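Local coordinates for phosphodiesterase (Candida albicans, PDB 6CPU), which belongs to the phosphodiesterase family of the HD superfamily, has a mostly helical fold and holds zinc and magnesium ions, at residues E122-R127 against G160-M165; N195-L200 against E255-I260; A241-Q244 against D249-P252; T356-M361 against A421-E426; F360-S365 against Y372-V377. All coordinates share one frame; numbering follows the deposited sequence.

Contact 1 of 5, residues E122-R127 against G160-M165; sequences ELLTNR and GIIPTM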
# COMPACT_ATOMS: atom_id res chain seq x y z
N GLU A 122 -3.76 -24.02 10.87
CA GLU A 122 -2.64 -24.76 10.29
C GLU A 122 -2.10 -24.06 9.03
O GLU A 122 -0.90 -24.07 8.78
CB GLU A 122 -3.05 -26.20 9.97
CG GLU A 122 -3.06 -27.13 11.18
CD GLU A 122 -3.84 -28.43 10.97
OE1 GLU A 122 -4.12 -28.81 9.80
OE2 GLU A 122 -4.18 -29.08 11.98
N LEU A 123 -2.99 -23.42 8.27
CA LEU A 123 -2.60 -22.73 7.04
C LEU A 123 -2.13 -21.28 7.24
O LEU A 123 -1.43 -20.74 6.39
CB LEU A 123 -3.76 -22.77 6.05
CG LEU A 123 -4.14 -24.18 5.59
CD1 LEU A 123 -5.50 -24.19 4.91
CD2 LEU A 123 -3.08 -24.75 4.65
N LEU A 124 -2.52 -20.65 8.35
CA LEU A 124 -2.20 -19.24 8.59
C LEU A 124 -0.94 -19.01 9.40
O LEU A 124 -0.38 -17.95 9.34
CB LEU A 124 -3.35 -18.54 9.31
CG LEU A 124 -4.58 -18.27 8.44
CD1 LEU A 124 -5.75 -17.88 9.33
CD2 LEU A 124 -4.32 -17.20 7.40
N THR A 125 -0.52 -20.00 10.19
CA THR A 125 0.56 -19.76 11.14
C THR A 125 1.83 -19.23 10.50
O THR A 125 2.44 -18.28 11.01
CB THR A 125 0.85 -21.04 11.96
OG1 THR A 125 -0.34 -21.43 12.64
CG2 THR A 125 1.97 -20.80 12.97
N ASN A 126 2.23 -19.85 9.39
CA ASN A 126 3.51 -19.59 8.75
C ASN A 126 3.40 -18.69 7.53
O ASN A 126 2.49 -18.85 6.70
CB ASN A 126 4.18 -20.93 8.37
CG ASN A 126 5.47 -20.74 7.59
OD1 ASN A 126 5.46 -20.58 6.38
ND2 ASN A 126 6.61 -20.79 8.30
N ARG A 127 4.32 -17.73 7.44
CA ARG A 127 4.36 -16.72 6.38
C ARG A 127 4.39 -17.31 4.99
O ARG A 127 3.72 -16.82 4.08
CB ARG A 127 5.58 -15.81 6.61
CG ARG A 127 5.98 -14.90 5.47
CD ARG A 127 5.00 -13.75 5.23
NE ARG A 127 5.35 -13.02 4.02
CZ ARG A 127 4.61 -12.08 3.44
NH1 ARG A 127 3.45 -11.69 3.97
NH2 ARG A 127 5.04 -11.51 2.33
N GLY A 160 -13.36 -21.85 4.15
CA GLY A 160 -14.40 -20.87 4.37
C GLY A 160 -13.94 -19.60 5.06
O GLY A 160 -14.77 -18.78 5.43
N ILE A 161 -12.63 -19.43 5.23
CA ILE A 161 -12.11 -18.34 6.05
C ILE A 161 -11.02 -17.49 5.40
O ILE A 161 -10.99 -16.27 5.58
CB ILE A 161 -11.60 -18.94 7.39
CG1 ILE A 161 -12.80 -19.37 8.25
CG2 ILE A 161 -10.73 -17.98 8.16
CD1 ILE A 161 -12.42 -20.28 9.41
N ILE A 162 -10.11 -18.10 4.67
CA ILE A 162 -8.95 -17.38 4.19
C ILE A 162 -9.15 -16.89 2.76
O ILE A 162 -9.39 -17.69 1.87
CB ILE A 162 -7.69 -18.28 4.21
CG1 ILE A 162 -7.46 -18.87 5.60
CG2 ILE A 162 -6.49 -17.50 3.72
CD1 ILE A 162 -6.43 -19.98 5.61
N PRO A 163 -9.05 -15.57 2.54
CA PRO A 163 -9.31 -15.06 1.20
C PRO A 163 -8.11 -15.25 0.26
O PRO A 163 -6.96 -15.25 0.71
CB PRO A 163 -9.55 -13.58 1.44
CG PRO A 163 -8.66 -13.27 2.58
CD PRO A 163 -8.77 -14.47 3.48
N THR A 164 -8.40 -15.45 -1.01
CA THR A 164 -7.37 -15.52 -2.03
C THR A 164 -7.49 -14.31 -2.94
O THR A 164 -8.51 -13.60 -2.93
CB THR A 164 -7.52 -16.76 -2.89
OG1 THR A 164 -8.73 -16.66 -3.65
CG2 THR A 164 -7.53 -18.01 -2.05
N MET A 165 -6.45 -14.08 -3.72
CA MET A 165 -6.44 -12.96 -4.65
C MET A 165 -7.60 -13.04 -5.64
O MET A 165 -8.29 -12.02 -5.88
CB MET A 165 -5.11 -12.92 -5.41
CG MET A 165 -3.95 -12.45 -4.54
SD MET A 165 -2.37 -12.73 -5.37
CE MET A 165 -2.45 -11.47 -6.62

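Contact 2 of 5, residues N195-L200 against E255-I260; sequences NFIELL and ELLAFI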
# COMPACT_ATOMS: atom_id res chain seq x y z
N ASN A 195 -14.24 7.94 15.50
CA ASN A 195 -13.26 9.01 15.50
C ASN A 195 -11.89 8.41 15.16
O ASN A 195 -11.18 7.92 16.04
CB ASN A 195 -13.23 9.72 16.86
CG ASN A 195 -12.62 11.11 16.78
OD1 ASN A 195 -12.58 11.72 15.72
ND2 ASN A 195 -12.16 11.62 17.92
N PHE A 196 -11.53 8.42 13.89
CA PHE A 196 -10.38 7.65 13.42
C PHE A 196 -9.03 8.10 13.99
O PHE A 196 -8.14 7.25 14.19
CB PHE A 196 -10.38 7.57 11.89
CG PHE A 196 -11.34 6.55 11.36
CD1 PHE A 196 -10.94 5.24 11.17
CD2 PHE A 196 -12.66 6.88 11.10
CE1 PHE A 196 -11.82 4.28 10.71
CE2 PHE A 196 -13.55 5.92 10.64
CZ PHE A 196 -13.13 4.63 10.43
N ILE A 197 -8.89 9.38 14.32
CA ILE A 197 -7.66 9.88 14.93
C ILE A 197 -7.36 9.17 16.26
O ILE A 197 -6.19 8.99 16.62
CB ILE A 197 -7.69 11.42 15.13
CG1 ILE A 197 -6.28 11.97 15.43
CG2 ILE A 197 -8.66 11.80 16.24
CD1 ILE A 197 -5.42 12.19 14.21
N GLU A 198 -8.40 8.76 16.97
CA GLU A 198 -8.24 8.06 18.25
C GLU A 198 -7.72 6.64 18.08
O GLU A 198 -7.31 6.04 19.05
CB GLU A 198 -9.55 8.02 19.02
CG GLU A 198 -9.96 9.35 19.63
CD GLU A 198 -11.34 9.30 20.26
OE1 GLU A 198 -11.68 8.28 20.90
OE2 GLU A 198 -12.10 10.28 20.09
N LEU A 199 -7.75 6.12 16.86
CA LEU A 199 -7.25 4.77 16.58
C LEU A 199 -5.75 4.75 16.28
O LEU A 199 -5.18 3.68 16.08
CB LEU A 199 -8.04 4.13 15.43
CG LEU A 199 -9.55 3.98 15.65
CD1 LEU A 199 -10.20 3.20 14.53
CD2 LEU A 199 -9.85 3.32 16.98
N LEU A 200 -5.12 5.93 16.26
CA LEU A 200 -3.67 6.02 16.16
C LEU A 200 -3.08 6.02 17.56
O LEU A 200 -3.67 6.58 18.48
CB LEU A 200 -3.25 7.30 15.42
CG LEU A 200 -3.85 7.50 14.03
CD1 LEU A 200 -3.36 8.82 13.46
CD2 LEU A 200 -3.52 6.35 13.09
N GLU A 255 -12.91 11.94 7.65
CA GLU A 255 -13.27 11.31 6.39
C GLU A 255 -12.04 10.84 5.62
O GLU A 255 -12.02 9.73 5.08
CB GLU A 255 -14.06 12.30 5.55
CG GLU A 255 -14.71 11.74 4.31
CD GLU A 255 -15.70 12.73 3.71
OE1 GLU A 255 -16.32 13.51 4.47
OE2 GLU A 255 -15.84 12.73 2.47
N LEU A 256 -11.01 11.68 5.57
CA LEU A 256 -9.73 11.28 4.95
C LEU A 256 -9.07 10.14 5.72
O LEU A 256 -8.60 9.18 5.11
CB LEU A 256 -8.76 12.45 4.83
CG LEU A 256 -8.96 13.38 3.64
CD1 LEU A 256 -7.89 14.46 3.65
CD2 LEU A 256 -8.95 12.62 2.32
N LEU A 257 -9.05 10.23 7.04
CA LEU A 257 -8.50 9.13 7.84
C LEU A 257 -9.23 7.81 7.61
O LEU A 257 -8.60 6.76 7.50
CB LEU A 257 -8.46 9.47 9.32
CG LEU A 257 -7.47 10.55 9.79
CD1 LEU A 257 -7.56 10.71 11.31
CD2 LEU A 257 -6.04 10.25 9.39
N ALA A 258 -10.57 7.83 7.53
CA ALA A 258 -11.31 6.60 7.26
C ALA A 258 -10.85 5.94 5.95
O ALA A 258 -10.62 4.73 5.88
CB ALA A 258 -12.82 6.86 7.23
N PHE A 259 -10.77 6.75 4.90
CA PHE A 259 -10.28 6.31 3.60
C PHE A 259 -8.89 5.69 3.71
O PHE A 259 -8.63 4.62 3.15
CB PHE A 259 -10.31 7.49 2.63
CG PHE A 259 -9.46 7.33 1.40
CD1 PHE A 259 -9.74 6.35 0.46
CD2 PHE A 259 -8.38 8.18 1.16
CE1 PHE A 259 -8.97 6.22 -0.68
CE2 PHE A 259 -7.61 8.05 0.03
CZ PHE A 259 -7.90 7.07 -0.90
N ILE A 260 -8.00 6.35 4.44
CA ILE A 260 -6.62 5.87 4.55
C ILE A 260 -6.53 4.58 5.36
O ILE A 260 -5.70 3.70 5.05
CB ILE A 260 -5.70 6.95 5.14
CG1 ILE A 260 -5.68 8.16 4.20
CG2 ILE A 260 -4.28 6.42 5.32
CD1 ILE A 260 -5.35 9.45 4.90

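Contact 3 of 5, residues A241-Q244 against D249-P252; sequences AIKQ and DNIP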
# COMPACT_ATOMS: atom_id res chain seq x y z
N ALA A 241 -2.81 18.28 -1.17
CA ALA A 241 -3.12 18.25 -2.59
C ALA A 241 -4.57 18.64 -2.87
O ALA A 241 -4.83 19.41 -3.80
CB ALA A 241 -2.83 16.87 -3.15
N ILE A 242 -5.51 18.12 -2.07
CA ILE A 242 -6.93 18.45 -2.22
C ILE A 242 -7.17 19.97 -2.07
O ILE A 242 -7.93 20.55 -2.84
CB ILE A 242 -7.81 17.69 -1.19
CG1 ILE A 242 -7.84 16.19 -1.52
CG2 ILE A 242 -9.23 18.22 -1.16
CD1 ILE A 242 -8.40 15.33 -0.40
N LYS A 243 -6.49 20.59 -1.11
CA LYS A 243 -6.62 22.04 -0.88
C LYS A 243 -6.23 22.91 -2.08
O LYS A 243 -6.64 24.06 -2.16
CB LYS A 243 -5.78 22.47 0.33
CG LYS A 243 -6.40 22.16 1.67
CD LYS A 243 -5.46 22.58 2.79
CE LYS A 243 -6.01 22.22 4.16
NZ LYS A 243 -4.91 22.23 5.16
N GLN A 244 -5.42 22.38 -3.00
CA GLN A 244 -5.01 23.13 -4.18
C GLN A 244 -6.00 23.01 -5.35
O GLN A 244 -5.89 23.75 -6.33
CB GLN A 244 -3.61 22.73 -4.66
CG GLN A 244 -2.54 22.55 -3.58
CD GLN A 244 -2.47 23.69 -2.57
OE1 GLN A 244 -2.19 23.46 -1.38
NE2 GLN A 244 -2.71 24.91 -3.02
N ASP A 249 -14.46 20.39 -3.09
CA ASP A 249 -14.70 20.56 -1.66
C ASP A 249 -13.61 19.89 -0.83
O ASP A 249 -13.22 18.76 -1.11
CB ASP A 249 -16.07 19.98 -1.27
CG ASP A 249 -17.24 20.78 -1.85
OD1 ASP A 249 -17.23 22.02 -1.74
OD2 ASP A 249 -18.17 20.16 -2.41
N ASN A 250 -13.10 20.60 0.18
CA ASN A 250 -12.16 20.00 1.13
C ASN A 250 -12.84 18.90 1.94
O ASN A 250 -14.04 18.98 2.23
CB ASN A 250 -11.56 21.06 2.07
CG ASN A 250 -10.53 21.94 1.37
OD1 ASN A 250 -9.85 21.51 0.44
ND2 ASN A 250 -10.40 23.17 1.84
N ILE A 251 -12.08 17.88 2.30
CA ILE A 251 -12.62 16.70 2.95
C ILE A 251 -12.10 16.72 4.38
O ILE A 251 -10.89 16.83 4.58
CB ILE A 251 -12.19 15.44 2.18
CG1 ILE A 251 -12.83 15.45 0.79
CG2 ILE A 251 -12.59 14.18 2.93
CD1 ILE A 251 -12.35 14.36 -0.14
N PRO A 252 -13.00 16.64 5.39
CA PRO A 252 -12.60 16.72 6.79
C PRO A 252 -11.58 15.65 7.20
O PRO A 252 -11.53 14.59 6.60
CB PRO A 252 -13.91 16.51 7.57
CG PRO A 252 -15.01 16.57 6.58
CD PRO A 252 -14.43 16.30 5.23

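Contact 4 of 5, residues T356-M361 against A421-E426; sequences TTNDFM and ATDMGE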
# COMPACT_ATOMS: atom_id res chain seq x y z
N THR A 356 5.07 -11.47 -3.71
CA THR A 356 5.78 -12.22 -4.77
C THR A 356 6.23 -11.29 -5.92
O THR A 356 6.51 -10.12 -5.69
CB THR A 356 4.92 -13.41 -5.28
OG1 THR A 356 3.72 -12.92 -5.86
CG2 THR A 356 4.56 -14.33 -4.16
N THR A 357 6.35 -11.80 -7.14
CA THR A 357 6.74 -11.02 -8.31
C THR A 357 5.96 -11.54 -9.50
O THR A 357 5.47 -12.67 -9.45
CB THR A 357 8.24 -11.24 -8.67
OG1 THR A 357 8.45 -12.63 -8.94
CG2 THR A 357 9.16 -10.80 -7.54
N ASN A 358 5.88 -10.76 -10.57
CA ASN A 358 5.25 -11.23 -11.81
C ASN A 358 5.91 -12.52 -12.30
O ASN A 358 5.23 -13.48 -12.66
CB ASN A 358 5.22 -10.16 -12.91
CG ASN A 358 4.15 -9.11 -12.69
OD1 ASN A 358 3.18 -9.34 -11.97
ND2 ASN A 358 4.31 -7.95 -13.30
N ASP A 359 7.24 -12.56 -12.28
CA ASP A 359 7.96 -13.76 -12.72
C ASP A 359 7.52 -15.02 -11.97
O ASP A 359 7.31 -16.06 -12.59
CB ASP A 359 9.48 -13.56 -12.60
CG ASP A 359 10.01 -12.59 -13.65
OD1 ASP A 359 9.39 -12.48 -14.74
OD2 ASP A 359 11.05 -11.93 -13.39
N PHE A 360 7.36 -14.92 -10.66
CA PHE A 360 6.95 -16.06 -9.86
C PHE A 360 5.52 -16.49 -10.22
O PHE A 360 5.25 -17.67 -10.39
CB PHE A 360 7.03 -15.74 -8.37
CG PHE A 360 6.31 -16.72 -7.51
CD1 PHE A 360 6.93 -17.88 -7.08
CD2 PHE A 360 4.97 -16.50 -7.16
CE1 PHE A 360 6.24 -18.78 -6.31
CE2 PHE A 360 4.28 -17.41 -6.38
CZ PHE A 360 4.92 -18.55 -5.95
N MET A 361 4.61 -15.51 -10.29
CA MET A 361 3.20 -15.81 -10.58
C MET A 361 3.07 -16.48 -11.95
O MET A 361 2.29 -17.44 -12.11
CB MET A 361 2.35 -14.54 -10.52
CG MET A 361 2.39 -13.79 -9.19
SD MET A 361 1.65 -14.69 -7.84
CE MET A 361 -0.08 -14.32 -8.16
N ALA A 421 1.44 1.34 -15.45
CA ALA A 421 2.77 1.79 -15.84
C ALA A 421 3.90 1.30 -14.93
O ALA A 421 5.07 1.29 -15.36
CB ALA A 421 2.79 3.30 -15.94
N THR A 422 3.59 0.87 -13.71
CA THR A 422 4.64 0.39 -12.79
C THR A 422 5.13 -1.02 -13.05
O THR A 422 6.01 -1.49 -12.35
CB THR A 422 4.21 0.49 -11.30
OG1 THR A 422 3.10 -0.39 -11.06
CG2 THR A 422 3.81 1.93 -10.97
N ASP A 423 4.55 -1.70 -14.04
CA ASP A 423 5.00 -3.01 -14.48
C ASP A 423 6.38 -2.92 -15.15
O ASP A 423 6.52 -2.34 -16.23
CB ASP A 423 4.00 -3.60 -15.48
CG ASP A 423 4.40 -4.98 -16.00
OD1 ASP A 423 5.31 -5.61 -15.42
OD2 ASP A 423 3.79 -5.44 -16.99
N MET A 424 7.38 -3.50 -14.50
CA MET A 424 8.76 -3.43 -15.01
C MET A 424 8.99 -4.26 -16.27
O MET A 424 9.95 -4.01 -17.00
CB MET A 424 9.76 -3.84 -13.92
CG MET A 424 9.92 -2.78 -12.83
SD MET A 424 10.59 -1.21 -13.42
CE MET A 424 12.33 -1.62 -13.55
N GLY A 425 8.10 -5.21 -16.55
CA GLY A 425 8.11 -5.91 -17.84
C GLY A 425 7.78 -5.00 -19.01
O GLY A 425 7.98 -5.39 -20.17
N GLU A 426 7.25 -3.81 -18.74
CA GLU A 426 6.95 -2.81 -19.76
C GLU A 426 7.86 -1.59 -19.67
O GLU A 426 7.57 -0.56 -20.27
CB GLU A 426 5.50 -2.34 -19.63
CG GLU A 426 4.47 -3.45 -19.69
CD GLU A 426 4.47 -4.16 -21.02
OE1 GLU A 426 4.37 -3.46 -22.06
OE2 GLU A 426 4.58 -5.40 -21.02

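Contact 5 of 5, residues F360-S365 against Y372-V377; sequences FMIKFS and YNDRSV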
# COMPACT_ATOMS: atom_id res chain seq x y z
N PHE A 360 7.36 -14.92 -10.66
CA PHE A 360 6.95 -16.06 -9.86
C PHE A 360 5.52 -16.49 -10.22
O PHE A 360 5.25 -17.67 -10.39
CB PHE A 360 7.03 -15.74 -8.37
CG PHE A 360 6.31 -16.72 -7.51
CD1 PHE A 360 6.93 -17.88 -7.08
CD2 PHE A 360 4.97 -16.50 -7.16
CE1 PHE A 360 6.24 -18.78 -6.31
CE2 PHE A 360 4.28 -17.41 -6.38
CZ PHE A 360 4.92 -18.55 -5.95
N MET A 361 4.61 -15.51 -10.29
CA MET A 361 3.20 -15.81 -10.58
C MET A 361 3.07 -16.48 -11.95
O MET A 361 2.29 -17.44 -12.11
CB MET A 361 2.35 -14.54 -10.52
CG MET A 361 2.39 -13.79 -9.19
SD MET A 361 1.65 -14.69 -7.84
CE MET A 361 -0.08 -14.32 -8.16
N ILE A 362 3.85 -16.01 -12.92
CA ILE A 362 3.84 -16.58 -14.28
C ILE A 362 4.43 -18.00 -14.27
O ILE A 362 3.80 -18.95 -14.74
CB ILE A 362 4.62 -15.68 -15.26
CG1 ILE A 362 3.87 -14.36 -15.48
CG2 ILE A 362 4.84 -16.37 -16.60
CD1 ILE A 362 4.72 -13.24 -16.06
N LYS A 363 5.62 -18.15 -13.71
CA LYS A 363 6.32 -19.43 -13.81
C LYS A 363 5.61 -20.55 -13.06
O LYS A 363 5.67 -21.70 -13.48
CB LYS A 363 7.78 -19.28 -13.36
CG LYS A 363 8.59 -18.32 -14.23
CD LYS A 363 8.89 -18.86 -15.63
CE LYS A 363 9.72 -17.87 -16.44
NZ LYS A 363 10.15 -18.40 -17.76
N PHE A 364 4.92 -20.22 -11.96
CA PHE A 364 4.20 -21.21 -11.19
C PHE A 364 2.69 -21.26 -11.50
O PHE A 364 1.94 -21.94 -10.80
CB PHE A 364 4.47 -21.01 -9.69
CG PHE A 364 5.88 -21.36 -9.32
CD1 PHE A 364 6.18 -22.61 -8.80
CD2 PHE A 364 6.91 -20.47 -9.58
CE1 PHE A 364 7.49 -22.95 -8.48
CE2 PHE A 364 8.23 -20.81 -9.28
CZ PHE A 364 8.51 -22.04 -8.74
N SER A 365 2.27 -20.58 -12.56
CA SER A 365 0.88 -20.68 -13.07
C SER A 365 -0.14 -20.31 -11.99
O SER A 365 -1.16 -20.98 -11.82
CB SER A 365 0.61 -22.09 -13.62
OG SER A 365 1.44 -22.38 -14.73
N TYR A 372 -4.90 -13.09 -16.24
CA TYR A 372 -4.33 -11.93 -16.91
C TYR A 372 -3.38 -12.29 -18.06
O TYR A 372 -2.67 -11.43 -18.58
CB TYR A 372 -3.65 -11.03 -15.86
CG TYR A 372 -4.65 -10.27 -15.01
CD1 TYR A 372 -5.59 -9.43 -15.59
CD2 TYR A 372 -4.63 -10.38 -13.63
CE1 TYR A 372 -6.53 -8.75 -14.83
CE2 TYR A 372 -5.54 -9.68 -12.85
CZ TYR A 372 -6.50 -8.88 -13.45
OH TYR A 372 -7.40 -8.17 -12.67
N ASN A 373 -3.36 -13.57 -18.42
CA ASN A 373 -2.60 -14.08 -19.56
C ASN A 373 -1.12 -13.75 -19.48
O ASN A 373 -0.50 -13.47 -20.49
CB ASN A 373 -3.21 -13.54 -20.84
CG ASN A 373 -4.69 -13.84 -20.94
OD1 ASN A 373 -5.10 -15.00 -20.84
ND2 ASN A 373 -5.49 -12.81 -21.06
N ASP A 374 -0.58 -13.78 -18.26
CA ASP A 374 0.81 -13.39 -18.00
C ASP A 374 1.15 -11.92 -18.25
O ASP A 374 2.33 -11.55 -18.14
CB ASP A 374 1.79 -14.26 -18.81
CG ASP A 374 1.72 -15.73 -18.47
OD1 ASP A 374 1.06 -16.10 -17.47
OD2 ASP A 374 2.36 -16.53 -19.20
N ARG A 375 0.16 -11.09 -18.58
CA ARG A 375 0.41 -9.69 -18.92
C ARG A 375 0.18 -8.78 -17.71
O ARG A 375 -0.94 -8.70 -17.22
CB ARG A 375 -0.49 -9.24 -20.07
CG ARG A 375 -0.27 -10.01 -21.37
CD ARG A 375 1.15 -9.83 -21.87
NE ARG A 375 1.37 -10.50 -23.15
CZ ARG A 375 1.06 -10.01 -24.35
NH1 ARG A 375 0.49 -8.81 -24.46
NH2 ARG A 375 1.32 -10.72 -25.44
N SER A 376 1.24 -8.10 -17.26
CA SER A 376 1.14 -7.15 -16.12
C SER A 376 0.29 -7.71 -15.00
O SER A 376 -0.67 -7.07 -14.59
CB SER A 376 0.54 -5.82 -16.59
OG SER A 376 1.33 -5.21 -17.59
N VAL A 377 0.65 -8.90 -14.51
CA VAL A 377 -0.26 -9.71 -13.67
C VAL A 377 -0.61 -8.98 -12.37
O VAL A 377 -1.77 -8.70 -12.10
CB VAL A 377 0.35 -11.10 -13.37
CG1 VAL A 377 -0.45 -11.85 -12.31
CG2 VAL A 377 0.47 -11.91 -14.66
O HOH W 1 1.42 -18.65 -16.24

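Contact 1 of 5, residues E122-R127 against G160-M165
The carbonyl oxygen of Leu-123, whose side chain packs on Ile-162, accepts two hydrogen bonds, from Ser-129 OG and Asn-133 ND2. Both donors belong to helix 127-135, so the C-terminal part of helix 110-124 is tied through its backbone to the helix that follows. Next to it, Leu-124 O accepts from Arg-130 NH1. No hydrogen bond joins the two segments themselves; their contact is apolar, built on Ile-162. The chi1 of -55° sets CG1 of Ile-162 anti to its carbonyl carbon, and a chi2 of 168° extends CD1 straight on, laying that methyl against both leucines. Ile-162 CD1 lies 3.8 Å from Leu-124 CG and 3.9 Å from Leu-123 CB. Leu-124 comes the other way, so it and Ile-162 meet tip to tip. Of the two methyls of Leu-124, CD2 comes closer, 3.9 Å from Ile-162 CD1. The backbone fits a classic beta bulge in an otherwise irregular loop, Ile-161 and Ile-162 both facing Ile-158; the Ile-161 side chain packs on Glu-116 and Ala-120 of helix 110-124. The backbones stay well apart, with 8.3 Å between Leu-124 CA and Ile-162 CA, so side chains alone bridge the gap. All three touching residues are buried, and Leu-123 is further covered by Tyr-142 and Ile-158. Beyond the apolar patch each segment runs into an N-cap: Asn-126 OD1 accepts from Ser-129 N at the start of helix 127-135, and Thr-164 OG1 accepts from Tyr-167 N at the start of helix 165-173.

Contact 2 of 5, residues N195-L200 against E255-I260
Phe-196, the first residue to touch helix 253-264, follows Asn-195, whose side chain turns back within its own segment: Asn-195 ND2 donates to Glu-198 OE2 at 2.6 Å, almost straight, meeting the carboxylate on its anti side, tilted some 30° out of its plane. Phe-196 then lays one ring face over Ala-258. The evidence for a CH-pi contact is clear, since Ala-258 CA stands 3.9 Å from the ring centroid and 2° off the ring normal. Ala-258 CB lies over the same face, 3.6 Å from Phe-196 CE2. Nearer the backbone, Phe-196 CB rests 3.7 Å from Leu-257 CB. Ile-197 comes next; with CG1 anti to its backbone N (chi1 -165°), its CD1 as well as its CB lies against Leu-257 CD1, and the two side chains slant across each other. Leu-257 CD1 reaches in at 3.5 Å from Ile-197 N and 3.9 Å from Ile-197 CB. These residues form a short 3-10 turn between helices 177-193 and 205-216, and Phe-33 and Phe-261 add further ring contacts to Phe-196. No hydrogen bond crosses between the two segments, although Phe-196 N is held by Asn-254 OD1, one residue before segment 255-260. Adhesion here therefore rests on close apolar fit and on C-H groups facing the aromatic ring.

Contact 3 of 5, residues A241-Q244 against D249-P252
Lys-243 and Asn-250 bring the two backbones nearest, their CA atoms 6.2 Å apart, although no backbone hydrogen bond spans the gap. Segment 241-244 lies at the C-terminal part of helix 227-242, where Gln-244 N still bonds to Ala-241 O at 3.1 Å. Segment 249-252 is irregular, with the extended phi and psi values of Asn-250 and Ile-251 carrying the chain back past the helix end. Asn-250 puts its amide oxygen against the carbon skeleton opposite: OD1 lies 3.5 Å from Lys-243 CA and 3.7 Å from Ile-242 CG2. The Asn-250 and Lys-243 side chains cross at about a right angle, with Lys-243 CG 3.7 Å from Asn-250 OD1. Beyond CG the lysine chain runs extended and leads away, its amine making a long, weak ion pair with Asp-239. Ile-242 divides its branches: CG2, anti to the backbone N, also comes within 4.0 Å of Asp-249 O, whereas CD1 meets Ile-251 CD1 at 4.1 Å, the two isoleucines again crossing nearly perpendicularly. The polar side of this contact lies at the surface. On the inner side, Ile-242 and Ile-251 both pack against Leu-256 of helix 253-264 and against Trp-395 in a loop, and Ile-242 also touches Leu-340 of helix 336-348.

Contact 4 of 5, residues T356-M361 against A421-E426
Asn-358 touches Asp-423, the first residue of an Asx turn, within the helical domain of the phosphodiesterase family. Hydrogen bonding across the two segments comes to one weak interaction: Asn-358 ND2 stands 3.3 Å from Asp-423 OD1, but the N-H...acceptor angle of 120° is strongly bent. The amide and carboxylate planes are perpendicular and the side chains cross at a slant. Both groups have stronger polar partners elsewhere. Asn-358 ND2 donates to Glu-379 OE1 and its OD1 accepts from Leu-378 N, so the amide orientation is fixed from two ends by helix 377-394. Asp-423 OD2 is hydrogen-bonded to Ser-376 OG; CG anti to the backbone N (chi1 -180°) carries the carboxylate toward Asn-358 and Ser-376. Bonds within each segment shape it: a capping bond, Phe-360 N to Thr-357 OG1 at 3.1 Å, starts helix 358-363, and a backbone bond, Glu-426 N to Asp-423 O at 3.0 Å, tightens the turn before helix 427-438. As for the metals, the Asn-358 side chain is about 7 Å from the magnesium ion and that of Asp-423 about 10 Å from the zinc ion; Thr-422 packs on Asp-462, a zinc ligand. The Asx turn is closed where Gly-425 N, 3.0 Å from Asp-423 OD1, approaches that oxygen from above the carboxylate plane, 64° out of it.

Contact 5 of 5, residues F360-S365 against Y372-V377
A chi1 of -68° with a chi2 of 162° sends CG1 and CD1 of Ile-362 out over Asp-374, while the other branch, CG2, sits anti to the backbone N. The Asp-374 side chain crosses it at a slant. Each isoleucine branch finds an oxygen: Ile-362 CG2 lies 3.6 Å from Asp-374 OD2, and the CD1 of Ile-362 lies 3.6 Å from the backbone O of Asp-374. These are packing contacts, since a C-H group offers no conventional donor. The polar link runs through a water, which donates to both sides, at 2.8 Å from Ile-362 O and 2.9 Å from Asp-374 OD1. Deeper in, the contact is apolar and looser, with Val-377 CG2 4.3 Å from Ile-362 CG1 and Val-377 CG1 4.3 Å from Met-361 CB. Thr-368 of helix 367-371 covers Met-361 and Val-377 as well, and Ala-369 touches both Asp-374 and Val-377. Just past helix 358-363, Phe-364 stacks with Phe-360 of that helix, whose CE1 lies over one face of the Phe-364 ring near the rim, and both rings pack on helix 470-495. A tight turn and a helix-ending motif frame the contact. Tyr-372 to Arg-375 make a type I' beta turn, with Asn-373 and Asp-374 at positive phi and Arg-375 N 2.9 Å from Tyr-372 O. Helix 358-363 ends in a Schellman motif: Ser-365, its C-prime residue at positive phi, bonds through N to Ile-362 O at 3.1 Å, and Ala-366 N bonds to Met-361 O.

How the contacts relate
From the N terminus, contact 1 comes first and closes a loop around helix 127-135, joining the end of helix 110-124 to the approach to helix 165-173. Contact 2 closes a longer excursion, from the turn after helix 177-193 to helix 253-264; contact 3 falls within it as a short loop, and helices 227-242 and 253-264, consecutive in the chain, bring the two into touch. Contacts 4 and 5 both start from helix 358-363, share Phe-360 and Met-361, and have centres about 8 Å apart. Contact 5 closes a short loop within the wider one of contact 4, which reaches the loop between helices 411-421 and 427-438. Met-165 SD lies 3.9 Å from Met-361 CE, joining contact 1 to this pair, whereas contacts 2 and 3 lie across the chain's centre from it.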